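Side-chain contact in tyrosinase (PDB 5ZRD), which probably hydroxylates monophenols and oxidises the resulting catechols at a paired copper centre, working efficiently at acidic pH: residues Phe138-Gly142 with Lys143-Asn147. Residues are numbered along the deposited sequence; the frame is centred on the assembly and turned at random.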
loop_
_atom_site.group_PDB
_atom_site.type_symbol
_atom_site.label_atom_id
_atom_site.label_comp_id
_atom_site.label_asym_id
_atom_site.label_seq_id
_atom_site.Cartn_x
_atom_site.Cartn_y
_atom_site.Cartn_z
ATOM N N PHE A 138 0.162 42.577 30.780
ATOM C CA PHE A 138 -1.115 42.896 31.393
ATOM C C PHE A 138 -0.951 42.939 32.921
ATOM O O PHE A 138 -0.189 42.150 33.489
ATOM C CB PHE A 138 -2.147 41.844 30.973
ATOM C CG PHE A 138 -3.566 42.224 31.298
ATOM C CD1 PHE A 138 -4.207 43.219 30.575
ATOM C CD2 PHE A 138 -4.254 41.587 32.329
ATOM C CE1 PHE A 138 -5.493 43.610 30.916
ATOM C CE2 PHE A 138 -5.556 41.952 32.646
ATOM C CZ PHE A 138 -6.170 42.959 31.933
ATOM N N GLU A 139 -1.714 43.803 33.586
ATOM C CA GLU A 139 -1.773 43.834 35.061
ATOM C C GLU A 139 -2.945 42.968 35.559
ATOM O O GLU A 139 -4.129 43.321 35.423
ATOM C CB GLU A 139 -1.880 45.286 35.533
ATOM C CG GLU A 139 -1.466 45.508 36.983
ATOM C CD GLU A 139 -0.013 45.231 37.369
ATOM O OE1 GLU A 139 0.807 44.854 36.494
ATOM O OE2 GLU A 139 0.293 45.374 38.570
ATOM N N LEU A 140 -2.607 41.832 36.159
ATOM C CA LEU A 140 -3.584 40.991 36.830
ATOM C C LEU A 140 -3.155 40.705 38.284
ATOM O O LEU A 140 -2.023 40.260 38.519
ATOM C CB LEU A 140 -3.712 39.686 36.047
ATOM C CG LEU A 140 -4.829 38.787 36.558
ATOM C CD1 LEU A 140 -6.186 39.339 36.136
ATOM C CD2 LEU A 140 -4.643 37.351 36.090
ATOM N N ASP A 141 -4.067 40.896 39.254
ATOM C CA ASP A 141 -3.767 40.643 40.687
ATOM C C ASP A 141 -2.562 41.504 41.124
ATOM O O ASP A 141 -1.601 40.980 41.713
ATOM C CB ASP A 141 -3.412 39.158 40.962
ATOM C CG ASP A 141 -4.570 38.172 40.705
ATOM O OD1 ASP A 141 -5.745 38.529 40.916
ATOM O OD2 ASP A 141 -4.281 37.003 40.337
ATOM N N GLY A 142 -2.590 42.798 40.778
ATOM C CA GLY A 142 -1.457 43.727 40.966
ATOM C C GLY A 142 -0.086 43.105 40.699
ATOM O O GLY A 142 0.869 43.427 41.394
ATOM N N LYS A 143 0.036 42.209 39.717
ATOM C CA LYS A 143 1.345 41.765 39.198
ATOM C C LYS A 143 1.340 41.934 37.677
ATOM O O LYS A 143 0.314 41.720 37.022
ATOM C CB LYS A 143 1.653 40.305 39.552
ATOM C CG LYS A 143 1.962 40.056 41.022
ATOM C CD LYS A 143 2.195 38.604 41.375
ATOM C CE LYS A 143 2.244 38.386 42.874
ATOM N NZ LYS A 143 3.026 37.181 43.230
ATOM N N GLN A 144 2.467 42.347 37.125
ATOM C CA GLN A 144 2.617 42.332 35.682
ATOM C C GLN A 144 2.730 40.881 35.206
ATOM O O GLN A 144 3.448 40.106 35.827
ATOM C CB GLN A 144 3.852 43.115 35.251
ATOM C CG GLN A 144 3.571 44.595 35.070
ATOM C CD GLN A 144 4.103 45.076 33.747
ATOM O OE1 GLN A 144 5.121 44.591 33.259
ATOM N NE2 GLN A 144 3.406 46.027 33.149
ATOM N N ILE A 145 2.008 40.519 34.131
ATOM C CA ILE A 145 2.225 39.216 33.468
ATOM C C ILE A 145 2.418 39.450 31.977
ATOM O O ILE A 145 2.079 40.511 31.468
ATOM C CB ILE A 145 1.067 38.230 33.723
ATOM C CG1 ILE A 145 -0.250 38.717 33.104
ATOM C CG2 ILE A 145 0.939 37.959 35.222
ATOM C CD1 ILE A 145 -1.352 37.695 33.112
ATOM N N ASP A 146 2.938 38.422 31.317
ATOM C CA ASP A 146 2.869 38.301 29.857
ATOM C C ASP A 146 1.366 38.202 29.449
ATOM O O ASP A 146 0.594 37.437 30.056
ATOM C CB ASP A 146 3.635 37.043 29.398
ATOM C CG ASP A 146 5.159 37.115 29.693
ATOM O OD1 ASP A 146 5.700 38.218 29.915
ATOM O OD2 ASP A 146 5.826 36.061 29.689
ATOM N N ASN A 147 0.956 39.008 28.474
ATOM C CA ASN A 147 -0.377 38.953 27.909
ATOM C C ASN A 147 -0.574 37.579 27.255
ATOM O O ASN A 147 0.068 37.283 26.285
ATOM C CB ASN A 147 -0.554 40.067 26.876
ATOM C CG ASN A 147 -1.911 40.062 26.197
ATOM O OD1 ASN A 147 -2.801 39.321 26.589
ATOM N ND2 ASN A 147 -2.080 40.880 25.180
#
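F138 and I145 grip each other twice through the backbone: I145 N gives a nearly straight bond to F138 O (2.8 Å, 166° at the hydrogen), and F138 N returns one to I145 O at 2.9 Å. Two residues nearer the turn, L140 and K143 form the second hydrogen-bonded pair, closing a tight antiparallel hairpin over D141-G142; both turn residues take left-handed helical angles, close to a type III′ turn. Between these pairs, E139 and Q144 face each other without backbone bonds. E139 starts extended (chi1 -160°) and then bends at chi2, which brings its carboxylate back over the opposing strand: OE1 lies 3.1 Å from Q144 CG, and the two side chains cross at about a right angle. On the other face, F138 CB meets I145 CG1 at 4.2 Å and L140 CB meets I145 CD1 at 4.3 Å. Helix 27-41 backs this apolar face, with V33 against F138 and V37 against I145, while R34 forms a salt bridge with D141 at the turn. Cohesion thus rests on four backbone bonds and apolar packing; E139 OE1, 3.2 Å from the fellow acceptor K143 O and without a hydrogen bond across the hairpin, probably contributes little and may be mildly unfavourable there.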